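Local coordinates for N-terminal cyanobactin protease (Planktothrix agardhii NIES-596, PDB 4H6W), which probably acts as a subtilisin-like serine endopeptidase in cyanobactin (prenylagaramide) maturation, this chain being the N-terminal protease part of a longer protein, at residues V177-D182 / V187-W192; S231-L236 / G278-L283; L236-Q241 / Q251-A256; S260-N265 / I282-E287. One frame throughout, in Å; residues are numbered along the deposited sequence.

Contact 1. Residues V177-D182 / V187-W192; sequences VGAMDD and VDFSNW
A179 is held by two residues of the returning chain, S190 and V187. The polar link comes first. The backbone N of A179 donates to S190 OG, with a length of 2.8 Å and a nearly straight N-H...O angle of 168°. S190 OG stands anti to its own backbone N (chi1 -155°), and this carries the oxygen up to the strand. A bond between backbones, V187 N to A179 O, is weak at 3.4 Å. With the hydroxyl of S190 gone, as in an alanine, the N-H of A179 is likely to lose its acceptor and the loop its firmer tie to the strand. G178 suits the close fit, because a side chain there would run into S190 OG.

The apolar part centres on A179 CB. It meets V187 CG2 at 3.7 Å and F189 CE1 at 3.9 Å. V187 CG2 also lies over one face of the F189 ring, towards its rim. V187 CG1 reaches along the strand to D181 N.

N191 is fixed by D160 and T157. The F189 side chain is about 8 Å from that of S224, the predicted charge-relay serine. The contact thus ties down the loop that leaves strand 175-180 of the subtilase parallel sheet for helix 194-199.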
loop_
_atom_site.group_PDB
_atom_site.type_symbol
_atom_site.label_atom_id
_atom_site.label_comp_id
_atom_site.label_asym_id
_atom_site.label_seq_id
_atom_site.Cartn_x
_atom_site.Cartn_y
_atom_site.Cartn_z
ATOM N N VAL A 177 5.032 0.854 -5.412
ATOM C CA VAL A 177 4.678 -0.568 -5.486
ATOM C C VAL A 177 4.097 -0.962 -6.846
ATOM O O VAL A 177 3.039 -0.454 -7.250
ATOM C CB VAL A 177 3.686 -0.972 -4.369
ATOM C CG1 VAL A 177 3.298 -2.441 -4.511
ATOM C CG2 VAL A 177 4.294 -0.703 -3.001
ATOM N N GLY A 178 4.803 -1.859 -7.544
ATOM C CA GLY A 178 4.320 -2.428 -8.799
ATOM C C GLY A 178 3.683 -3.793 -8.567
ATOM O O GLY A 178 3.635 -4.292 -7.423
ATOM N N ALA A 179 3.213 -4.407 -9.652
ATOM C CA ALA A 179 2.506 -5.696 -9.582
ATOM C C ALA A 179 3.248 -6.876 -10.205
ATOM O O ALA A 179 3.878 -6.750 -11.246
ATOM C CB ALA A 179 1.117 -5.574 -10.185
ATOM N N MET A 180 3.161 -8.023 -9.541
ATOM C CA MET A 180 3.703 -9.277 -10.043
ATOM C C MET A 180 2.593 -10.321 -10.023
ATOM O O MET A 180 1.604 -10.161 -9.298
ATOM C CB MET A 180 4.910 -9.737 -9.208
ATOM C CG MET A 180 4.658 -10.029 -7.730
ATOM S SD MET A 180 6.150 -10.702 -6.953
ATOM C CE MET A 180 5.644 -11.042 -5.273
ATOM N N ASP A 181 2.738 -11.377 -10.818
ATOM C CA ASP A 181 1.772 -12.470 -10.748
ATOM C C ASP A 181 2.161 -13.460 -9.664
ATOM O O ASP A 181 2.945 -13.136 -8.771
ATOM C CB ASP A 181 1.564 -13.162 -12.102
ATOM C CG ASP A 181 2.852 -13.726 -12.700
ATOM O OD1 ASP A 181 3.767 -14.145 -11.954
ATOM O OD2 ASP A 181 2.933 -13.757 -13.949
ATOM N N ASP A 182 1.614 -14.665 -9.749
ATOM C CA ASP A 182 1.837 -15.688 -8.728
ATOM C C ASP A 182 3.167 -16.421 -8.916
ATOM O O ASP A 182 3.748 -16.898 -7.945
ATOM C CB ASP A 182 0.648 -16.647 -8.686
ATOM C CG ASP A 182 -0.682 -15.925 -8.915
ATOM O OD1 ASP A 182 -1.445 -15.752 -7.937
ATOM O OD2 ASP A 182 -0.944 -15.493 -10.068
ATOM N N VAL A 187 4.079 -8.096 -14.312
ATOM C CA VAL A 187 2.988 -8.102 -15.266
ATOM C C VAL A 187 3.216 -6.992 -16.289
ATOM O O VAL A 187 3.976 -6.057 -16.030
ATOM C CB VAL A 187 1.644 -7.955 -14.545
ATOM C CG1 VAL A 187 1.397 -9.169 -13.665
ATOM C CG2 VAL A 187 1.645 -6.694 -13.706
ATOM N N ASP A 188 2.582 -7.104 -17.453
ATOM C CA ASP A 188 2.768 -6.119 -18.519
ATOM C C ASP A 188 2.362 -4.706 -18.116
ATOM O O ASP A 188 3.069 -3.750 -18.429
ATOM C CB ASP A 188 1.977 -6.522 -19.768
ATOM C CG ASP A 188 2.730 -7.494 -20.659
ATOM O OD1 ASP A 188 3.889 -7.855 -20.334
ATOM O OD2 ASP A 188 2.153 -7.887 -21.698
ATOM N N PHE A 189 1.226 -4.580 -17.427
ATOM C CA PHE A 189 0.629 -3.276 -17.168
ATOM C C PHE A 189 1.389 -2.400 -16.169
ATOM O O PHE A 189 1.258 -1.186 -16.199
ATOM C CB PHE A 189 -0.846 -3.408 -16.762
ATOM C CG PHE A 189 -1.083 -4.268 -15.546
ATOM C CD1 PHE A 189 -0.903 -3.753 -14.261
ATOM C CD2 PHE A 189 -1.529 -5.582 -15.684
ATOM C CE1 PHE A 189 -1.130 -4.543 -13.140
ATOM C CE2 PHE A 189 -1.762 -6.376 -14.566
ATOM C CZ PHE A 189 -1.559 -5.857 -13.290
ATOM N N SER A 190 2.198 -3.018 -15.312
ATOM C CA SER A 190 2.850 -2.338 -14.186
ATOM C C SER A 190 3.910 -1.332 -14.647
ATOM O O SER A 190 4.849 -1.707 -15.342
ATOM C CB SER A 190 3.473 -3.392 -13.264
ATOM O OG SER A 190 3.598 -2.916 -11.936
ATOM N N ASN A 191 3.763 -0.059 -14.281
ATOM C CA ASN A 191 4.740 0.952 -14.711
ATOM C C ASN A 191 6.119 0.698 -14.118
ATOM O O ASN A 191 6.254 0.155 -13.011
ATOM C CB ASN A 191 4.285 2.380 -14.401
ATOM C CG ASN A 191 3.094 2.799 -15.232
ATOM O OD1 ASN A 191 2.900 2.306 -16.339
ATOM N ND2 ASN A 191 2.285 3.720 -14.704
ATOM N N TRP A 192 7.138 1.064 -14.878
ATOM C CA TRP A 192 8.500 0.980 -14.405
ATOM C C TRP A 192 9.191 2.295 -14.802
ATOM O O TRP A 192 8.555 3.181 -15.372
ATOM C CB TRP A 192 9.180 -0.307 -14.917
ATOM C CG TRP A 192 9.561 -0.281 -16.360
ATOM C CD1 TRP A 192 10.788 0.021 -16.864
ATOM C CD2 TRP A 192 8.721 -0.566 -17.488
ATOM N NE1 TRP A 192 10.772 -0.048 -18.232
ATOM C CE2 TRP A 192 9.516 -0.397 -18.649
ATOM C CE3 TRP A 192 7.377 -0.932 -17.633
ATOM C CZ2 TRP A 192 9.013 -0.584 -19.947
ATOM C CZ3 TRP A 192 6.876 -1.120 -18.924
ATOM C CH2 TRP A 192 7.701 -0.951 -20.064
#

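Contact 2. Residues S231-L236 / G278-L283; sequences SGVAAL and GKLNIL
V233 and I282 mark the closest approach of the two backbones, with their CA atoms 7.7 Å apart. V233 lies on helix 223-243. The facing chain is irregular from G278 to N281 and turns helical at I282. N281 is the N-cap of the new helix, and its OD1 accepts from D284 N.

The contact itself is wholly apolar and small, burying 112 Å² in all. V233 supplies both methyls. Its CG2 meets I282 CD1 at 3.9 Å, and the two side chains cross obliquely. I282 CD1 lies at the end of an extended branch (chi2 -178°), and this puts the methyl on V233. V233 CG1 faces L280 CD1 more loosely, at 4.5 Å. L280 and I282 both point toward the helix and reach V233 with their CD1 methyls, while N281 between them takes no part.

Helix 223-243 carries the predicted charge-relay S224 in its first turn, as in subtilases, but the contact is away from that site. L257 of helix 250-259 touches both V233 and L280, closing the group from that helix. L13 of helix 10-16 packs on I282 and also on L236. On the sheet side, I121 of strand 121-124 lies against S231, A234 and A235. The irregular chain is tied to the edge strand 200-204 by backbone bonds of G278 and L280 with L202.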
loop_
_atom_site.group_PDB
_atom_site.type_symbol
_atom_site.label_atom_id
_atom_site.label_comp_id
_atom_site.label_asym_id
_atom_site.label_seq_id
_atom_site.Cartn_x
_atom_site.Cartn_y
_atom_site.Cartn_z
ATOM N N SER A 231 1.181 -2.037 2.178
ATOM C CA SER A 231 0.708 -1.223 3.307
ATOM C C SER A 231 0.423 -2.089 4.515
ATOM O O SER A 231 0.861 -1.768 5.617
ATOM C CB SER A 231 -0.537 -0.414 2.949
ATOM O OG SER A 231 -0.216 0.605 2.025
ATOM N N GLY A 232 -0.309 -3.188 4.299
ATOM C CA GLY A 232 -0.647 -4.119 5.366
ATOM C C GLY A 232 0.576 -4.747 6.000
ATOM O O GLY A 232 0.702 -4.788 7.238
ATOM N N VAL A 233 1.492 -5.232 5.160
ATOM C CA VAL A 233 2.727 -5.809 5.668
ATOM C C VAL A 233 3.493 -4.766 6.477
ATOM O O VAL A 233 3.946 -5.053 7.588
ATOM C CB VAL A 233 3.592 -6.392 4.531
ATOM C CG1 VAL A 233 5.022 -6.655 5.002
ATOM C CG2 VAL A 233 2.954 -7.656 3.983
ATOM N N ALA A 234 3.630 -3.553 5.945
ATOM C CA ALA A 234 4.315 -2.503 6.710
ATOM C C ALA A 234 3.649 -2.287 8.067
ATOM O O ALA A 234 4.335 -2.072 9.066
ATOM C CB ALA A 234 4.398 -1.199 5.928
ATOM N N ALA A 235 2.319 -2.345 8.115
ATOM C CA ALA A 235 1.632 -2.233 9.404
ATOM C C ALA A 235 1.947 -3.438 10.309
ATOM O O ALA A 235 2.213 -3.271 11.503
ATOM C CB ALA A 235 0.145 -2.062 9.219
ATOM N N LEU A 236 1.967 -4.641 9.737
ATOM C CA LEU A 236 2.339 -5.819 10.518
ATOM C C LEU A 236 3.718 -5.643 11.111
ATOM O O LEU A 236 3.954 -5.975 12.270
ATOM C CB LEU A 236 2.265 -7.089 9.673
ATOM C CG LEU A 236 0.847 -7.525 9.282
ATOM C CD1 LEU A 236 0.875 -8.874 8.589
ATOM C CD2 LEU A 236 -0.056 -7.552 10.522
ATOM N N GLY A 278 12.895 -5.074 -6.747
ATOM C CA GLY A 278 12.655 -6.503 -6.578
ATOM C C GLY A 278 11.300 -6.887 -6.010
ATOM O O GLY A 278 10.385 -6.062 -5.952
ATOM N N LYS A 279 11.191 -8.147 -5.579
ATOM C CA LYS A 279 9.941 -8.739 -5.095
ATOM C C LYS A 279 9.812 -8.667 -3.590
ATOM O O LYS A 279 10.776 -8.924 -2.870
ATOM C CB LYS A 279 9.836 -10.202 -5.519
ATOM C CG LYS A 279 9.849 -10.426 -7.023
ATOM C CD LYS A 279 9.661 -11.894 -7.371
ATOM C CE LYS A 279 10.981 -12.617 -7.553
ATOM N NZ LYS A 279 10.734 -13.973 -8.119
ATOM N N LEU A 280 8.610 -8.328 -3.126
ATOM C CA LEU A 280 8.280 -8.345 -1.706
ATOM C C LEU A 280 8.708 -9.651 -1.049
ATOM O O LEU A 280 8.363 -10.736 -1.531
ATOM C CB LEU A 280 6.777 -8.148 -1.512
ATOM C CG LEU A 280 6.204 -8.419 -0.119
ATOM C CD1 LEU A 280 6.620 -7.336 0.868
ATOM C CD2 LEU A 280 4.687 -8.532 -0.211
ATOM N N ASN A 281 9.452 -9.534 0.048
ATOM C CA ASN A 281 10.016 -10.689 0.735
ATOM C C ASN A 281 9.897 -10.479 2.226
ATOM O O ASN A 281 10.775 -9.880 2.854
ATOM C CB ASN A 281 11.483 -10.896 0.328
ATOM C CG ASN A 281 12.091 -12.180 0.887
ATOM O OD1 ASN A 281 11.759 -12.648 1.986
ATOM N ND2 ASN A 281 13.002 -12.753 0.127
ATOM N N ILE A 282 8.805 -10.991 2.781
ATOM C CA ILE A 282 8.420 -10.728 4.168
ATOM C C ILE A 282 9.456 -11.225 5.187
ATOM O O ILE A 282 9.834 -10.485 6.117
ATOM C CB ILE A 282 7.026 -11.327 4.479
ATOM C CG1 ILE A 282 5.953 -10.716 3.556
ATOM C CG2 ILE A 282 6.668 -11.154 5.952
ATOM C CD1 ILE A 282 4.546 -11.227 3.829
ATOM N N LEU A 283 9.916 -12.464 5.009
ATOM C CA LEU A 283 10.830 -13.101 5.976
ATOM C C LEU A 283 12.130 -12.325 6.103
ATOM O O LEU A 283 12.594 -12.042 7.210
ATOM C CB LEU A 283 11.098 -14.560 5.607
ATOM C CG LEU A 283 9.880 -15.449 5.833
ATOM C CD1 LEU A 283 10.183 -16.905 5.496
ATOM C CD2 LEU A 283 9.394 -15.302 7.274
#

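Contact 3. Residues L236-Q241 / Q251-A256; sequences LLLSLQ and QKVKNA
V253 packs against L237, L238 and Q241 in a buried helix-to-helix contact, where helix 250-259 lies on the C-terminal half of helix 223-243. The axes of the two short helical segments come within 10.2 Å and their directions differ by 122°. The CA atoms of L237 and V253 are 7.0 Å apart.

V253 works as a fork. Its CG1 stands anti to the backbone N (chi1 173°) and meets L237 CD1 at 3.9 Å and L237 CB at 4.0 Å. Its CG2 takes the other side, with L238 CD2 at 3.7 Å and Q241 OE1 at 3.9 Å. A234, one turn earlier, also touches CG1. V253 thus sits as a knob in a hole formed by A234, L237, L238 and Q241. Cutting V253 back to an alanine removes both methyls of the fork, and a gap would probably open between the helices where they met L237 and L238.

Q241 OE1 accepts a hydrogen bond from D249 N, in the link between the two helices. The amide oxygen is therefore satisfied although it lies beside a methyl group. Between the two segments the contact is held by shape and apolar burial, with no polar bond to set the angle.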
loop_
_atom_site.group_PDB
_atom_site.type_symbol
_atom_site.label_atom_id
_atom_site.label_comp_id
_atom_site.label_asym_id
_atom_site.label_seq_id
_atom_site.Cartn_x
_atom_site.Cartn_y
_atom_site.Cartn_z
ATOM N N LEU A 236 1.967 -4.641 9.737
ATOM C CA LEU A 236 2.339 -5.819 10.518
ATOM C C LEU A 236 3.718 -5.643 11.111
ATOM O O LEU A 236 3.954 -5.975 12.270
ATOM C CB LEU A 236 2.265 -7.089 9.673
ATOM C CG LEU A 236 0.847 -7.525 9.282
ATOM C CD1 LEU A 236 0.875 -8.874 8.589
ATOM C CD2 LEU A 236 -0.056 -7.552 10.522
ATOM N N LEU A 237 4.623 -5.079 10.321
ATOM C CA LEU A 237 5.994 -4.933 10.749
ATOM C C LEU A 237 6.129 -3.897 11.858
ATOM O O LEU A 237 6.945 -4.059 12.774
ATOM C CB LEU A 237 6.871 -4.579 9.552
ATOM C CG LEU A 237 7.118 -5.720 8.555
ATOM C CD1 LEU A 237 7.900 -5.191 7.365
ATOM C CD2 LEU A 237 7.850 -6.884 9.216
ATOM N N LEU A 238 5.327 -2.836 11.784
ATOM C CA LEU A 238 5.308 -1.839 12.852
ATOM C C LEU A 238 4.734 -2.439 14.140
ATOM O O LEU A 238 5.217 -2.130 15.229
ATOM C CB LEU A 238 4.539 -0.577 12.443
ATOM C CG LEU A 238 5.187 0.367 11.412
ATOM C CD1 LEU A 238 4.183 1.348 10.811
ATOM C CD2 LEU A 238 6.392 1.106 11.994
ATOM N N SER A 239 3.718 -3.291 14.012
ATOM C CA SER A 239 3.095 -3.950 15.174
ATOM C C SER A 239 4.094 -4.890 15.838
ATOM O O SER A 239 4.126 -5.004 17.071
ATOM C CB SER A 239 1.858 -4.744 14.757
ATOM O OG SER A 239 0.938 -3.923 14.049
ATOM N N LEU A 240 4.913 -5.539 15.001
ATOM C CA LEU A 240 5.940 -6.469 15.444
ATOM C C LEU A 240 7.037 -5.760 16.266
ATOM O O LEU A 240 7.531 -6.301 17.268
ATOM C CB LEU A 240 6.521 -7.198 14.237
ATOM C CG LEU A 240 7.637 -8.210 14.492
ATOM C CD1 LEU A 240 7.115 -9.394 15.294
ATOM C CD2 LEU A 240 8.244 -8.680 13.174
ATOM N N GLN A 241 7.388 -4.543 15.862
ATOM C CA GLN A 241 8.307 -3.709 16.642
ATOM C C GLN A 241 7.746 -3.395 18.034
ATOM O O GLN A 241 8.485 -3.452 19.028
ATOM C CB GLN A 241 8.639 -2.406 15.908
ATOM C CG GLN A 241 9.378 -2.582 14.589
ATOM C CD GLN A 241 9.829 -1.250 13.997
ATOM O OE1 GLN A 241 9.008 -0.387 13.691
ATOM N NE2 GLN A 241 11.139 -1.074 13.849
ATOM N N GLN A 251 9.897 4.773 8.709
ATOM C CA GLN A 251 11.024 4.987 7.801
ATOM C C GLN A 251 12.024 3.819 7.843
ATOM O O GLN A 251 12.578 3.461 6.816
ATOM C CB GLN A 251 11.690 6.349 8.038
ATOM C CG GLN A 251 10.934 7.482 7.352
ATOM C CD GLN A 251 11.067 8.836 8.032
ATOM O OE1 GLN A 251 11.927 9.049 8.897
ATOM N NE2 GLN A 251 10.208 9.772 7.638
ATOM N N LYS A 252 12.221 3.216 9.020
ATOM C CA LYS A 252 12.997 1.972 9.139
ATOM C C LYS A 252 12.300 0.869 8.368
ATOM O O LYS A 252 12.942 0.054 7.711
ATOM C CB LYS A 252 13.126 1.508 10.594
ATOM C CG LYS A 252 14.359 1.954 11.363
ATOM C CD LYS A 252 14.910 0.761 12.146
ATOM C CE LYS A 252 15.117 1.043 13.640
ATOM N NZ LYS A 252 15.928 2.259 13.985
ATOM N N VAL A 253 10.979 0.835 8.447
ATOM C CA VAL A 253 10.238 -0.239 7.787
ATOM C C VAL A 253 10.340 -0.131 6.267
ATOM O O VAL A 253 10.556 -1.149 5.584
ATOM C CB VAL A 253 8.782 -0.338 8.288
ATOM C CG1 VAL A 253 7.994 -1.339 7.470
ATOM C CG2 VAL A 253 8.762 -0.704 9.772
ATOM N N LYS A 254 10.240 1.091 5.740
ATOM C CA LYS A 254 10.423 1.304 4.294
ATOM C C LYS A 254 11.737 0.681 3.786
ATOM O O LYS A 254 11.741 -0.078 2.820
ATOM C CB LYS A 254 10.385 2.792 3.952
ATOM C CG LYS A 254 10.634 3.101 2.481
ATOM C CD LYS A 254 10.597 4.594 2.195
ATOM C CE LYS A 254 11.800 5.339 2.764
ATOM N NZ LYS A 254 12.972 5.292 1.847
ATOM N N ASN A 255 12.851 0.997 4.443
ATOM C CA ASN A 255 14.158 0.533 3.968
ATOM C C ASN A 255 14.356 -0.972 4.139
ATOM O O ASN A 255 14.982 -1.616 3.297
ATOM C CB ASN A 255 15.296 1.347 4.594
ATOM C CG ASN A 255 15.238 2.834 4.214
ATOM O OD1 ASN A 255 14.642 3.224 3.199
ATOM N ND2 ASN A 255 15.852 3.666 5.036
ATOM N N ALA A 256 13.797 -1.532 5.211
ATOM C CA ALA A 256 13.796 -2.978 5.403
ATOM C C ALA A 256 13.049 -3.662 4.259
ATOM O O ALA A 256 13.553 -4.619 3.669
ATOM C CB ALA A 256 13.183 -3.342 6.752
#

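Contact 4. Residues S260-N265 / I282-E287; sequences SATPCN and ILDAIE
S260 sets its CB against the backbone of helix 282-289, over the peptide joining D284 to A285. S260 CB is 3.2 Å from A285 N and 3.4 Å from D284 C. The S260 and A285 CA atoms are only 5.0 Å apart, which two small side chains allow. D284 and A285 flank the serine. D284 CB meets S260 CB at 3.7 Å. The methyl of A285 meets the hydroxyl instead, with A285 CB 3.3 Å from S260 OG.

The hydroxyl is turned between its own backbone N and carbonyl carbon (chi1 70°). From there it reaches back into helix 250-259, where it bonds to the carbonyl oxygens of A256 and L257. A weak third bond goes to N281 O, just before the new helix. The three carbonyls compete for one hydroxyl proton, which probably goes mainly to A256 or L257. S260 OG is also near A285 N, but the angle is too poor for a bond.

Further along, T262 CG2 approaches D284 OD2 loosely, at 4.4 Å. T262 also pairs with K279 through the backbone, and C264 beyond it forms a disulfide with C275.

The contact lies away from the predicted catalytic residues. It belongs to the C-terminal helices of the subtilase domain. There the residue right after helix 250-259 bonds back to the last turn of that helix and abuts the first turns of helix 282-289.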
loop_
_atom_site.group_PDB
_atom_site.type_symbol
_atom_site.label_atom_id
_atom_site.label_comp_id
_atom_site.label_asym_id
_atom_site.label_seq_id
_atom_site.Cartn_x
_atom_site.Cartn_y
_atom_site.Cartn_z
ATOM N N SER A 260 15.160 -5.877 1.607
ATOM C CA SER A 260 14.841 -7.291 1.576
ATOM C C SER A 260 14.188 -7.753 0.260
ATOM O O SER A 260 13.908 -8.945 0.104
ATOM C CB SER A 260 13.915 -7.616 2.731
ATOM O OG SER A 260 12.619 -7.054 2.519
ATOM N N ALA A 261 13.929 -6.844 -0.682
ATOM C CA ALA A 261 13.297 -7.264 -1.938
ATOM C C ALA A 261 14.193 -8.253 -2.721
ATOM O O ALA A 261 15.380 -8.001 -2.880
ATOM C CB ALA A 261 12.948 -6.055 -2.786
ATOM N N THR A 262 13.642 -9.377 -3.187
ATOM C CA THR A 262 14.456 -10.342 -3.931
ATOM C C THR A 262 14.451 -10.038 -5.421
ATOM O O THR A 262 13.386 -10.035 -6.044
ATOM C CB THR A 262 14.070 -11.833 -3.692
ATOM O OG1 THR A 262 12.786 -12.104 -4.244
ATOM C CG2 THR A 262 14.033 -12.175 -2.237
ATOM N N PRO A 263 15.642 -9.774 -5.999
ATOM C CA PRO A 263 15.782 -9.465 -7.431
ATOM C C PRO A 263 15.248 -10.582 -8.316
ATOM O O PRO A 263 15.247 -11.742 -7.909
ATOM C CB PRO A 263 17.297 -9.342 -7.616
ATOM C CG PRO A 263 17.806 -8.944 -6.269
ATOM C CD PRO A 263 16.939 -9.689 -5.296
ATOM N N CYS A 264 14.787 -10.223 -9.509
ATOM C CA CYS A 264 14.344 -11.204 -10.499
ATOM C C CYS A 264 15.523 -11.741 -11.316
ATOM O O CYS A 264 16.368 -10.965 -11.780
ATOM C CB CYS A 264 13.321 -10.583 -11.454
ATOM S SG CYS A 264 11.782 -9.988 -10.708
ATOM N N ASN A 265 15.567 -13.065 -11.488
ATOM C CA ASN A 265 16.523 -13.725 -12.390
ATOM C C ASN A 265 15.960 -13.807 -13.822
ATOM O O ASN A 265 14.772 -13.529 -14.017
ATOM C CB ASN A 265 16.918 -15.106 -11.844
ATOM C CG ASN A 265 15.743 -15.873 -11.265
ATOM O OD1 ASN A 265 14.698 -16.017 -11.902
ATOM N ND2 ASN A 265 15.915 -16.378 -10.049
ATOM N N ILE A 282 8.805 -10.991 2.781
ATOM C CA ILE A 282 8.420 -10.728 4.168
ATOM C C ILE A 282 9.456 -11.225 5.187
ATOM O O ILE A 282 9.834 -10.485 6.117
ATOM C CB ILE A 282 7.026 -11.327 4.479
ATOM C CG1 ILE A 282 5.953 -10.716 3.556
ATOM C CG2 ILE A 282 6.668 -11.154 5.952
ATOM C CD1 ILE A 282 4.546 -11.227 3.829
ATOM N N LEU A 283 9.916 -12.464 5.009
ATOM C CA LEU A 283 10.830 -13.101 5.976
ATOM C C LEU A 283 12.130 -12.325 6.103
ATOM O O LEU A 283 12.594 -12.042 7.210
ATOM C CB LEU A 283 11.098 -14.560 5.607
ATOM C CG LEU A 283 9.880 -15.449 5.833
ATOM C CD1 LEU A 283 10.183 -16.905 5.496
ATOM C CD2 LEU A 283 9.394 -15.302 7.274
ATOM N N ASP A 284 12.684 -11.959 4.954
ATOM C CA ASP A 284 13.879 -11.142 4.895
ATOM C C ASP A 284 13.645 -9.704 5.388
ATOM O O ASP A 284 14.522 -9.138 6.045
ATOM C CB ASP A 284 14.459 -11.187 3.488
ATOM C CG ASP A 284 14.965 -12.579 3.105
ATOM O OD1 ASP A 284 15.046 -13.469 3.986
ATOM O OD2 ASP A 284 15.293 -12.796 1.918
ATOM N N ALA A 285 12.460 -9.143 5.121
ATOM C CA ALA A 285 12.072 -7.844 5.699
ATOM C C ALA A 285 12.122 -7.837 7.229
ATOM O O ALA A 285 12.677 -6.921 7.853
ATOM C CB ALA A 285 10.699 -7.429 5.203
ATOM N N ILE A 286 11.552 -8.874 7.839
ATOM C CA ILE A 286 11.645 -9.064 9.293
ATOM C C ILE A 286 13.114 -9.098 9.732
ATOM O O ILE A 286 13.515 -8.383 10.660
ATOM C CB ILE A 286 10.916 -10.360 9.716
ATOM C CG1 ILE A 286 9.435 -10.257 9.334
ATOM C CG2 ILE A 286 11.112 -10.639 11.210
ATOM C CD1 ILE A 286 8.681 -11.573 9.277
ATOM N N GLU A 287 13.912 -9.916 9.041
ATOM C CA GLU A 287 15.323 -10.081 9.364
ATOM C C GLU A 287 16.064 -8.751 9.310
ATOM O O GLU A 287 16.771 -8.414 10.248
ATOM C CB GLU A 287 15.980 -11.107 8.441
ATOM C CG GLU A 287 17.424 -11.429 8.811
ATOM C CD GLU A 287 17.980 -12.655 8.091
ATOM O OE1 GLU A 287 17.384 -13.761 8.208
ATOM O OE2 GLU A 287 19.032 -12.523 7.424
#

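Contact 1 comes first along the chain and closes a short loop at the end of strand 175-180. It is complete before the other three begin. Contact 2 then opens on helix 223-243 and closes a long loop at the start of helix 282-289. Contact 3 is nested inside that loop and folds helix 250-259 back onto helix 223-243. Contact 4 opens after contact 3 has closed and shares I282 and L283 with contact 2. Contacts 2, 3 and 4 touch one another and tie the last three helices together. M180 of contact 1 packs on K279 of contact 2, which adds a link between the loop before helix 282-289 and strand 175-180.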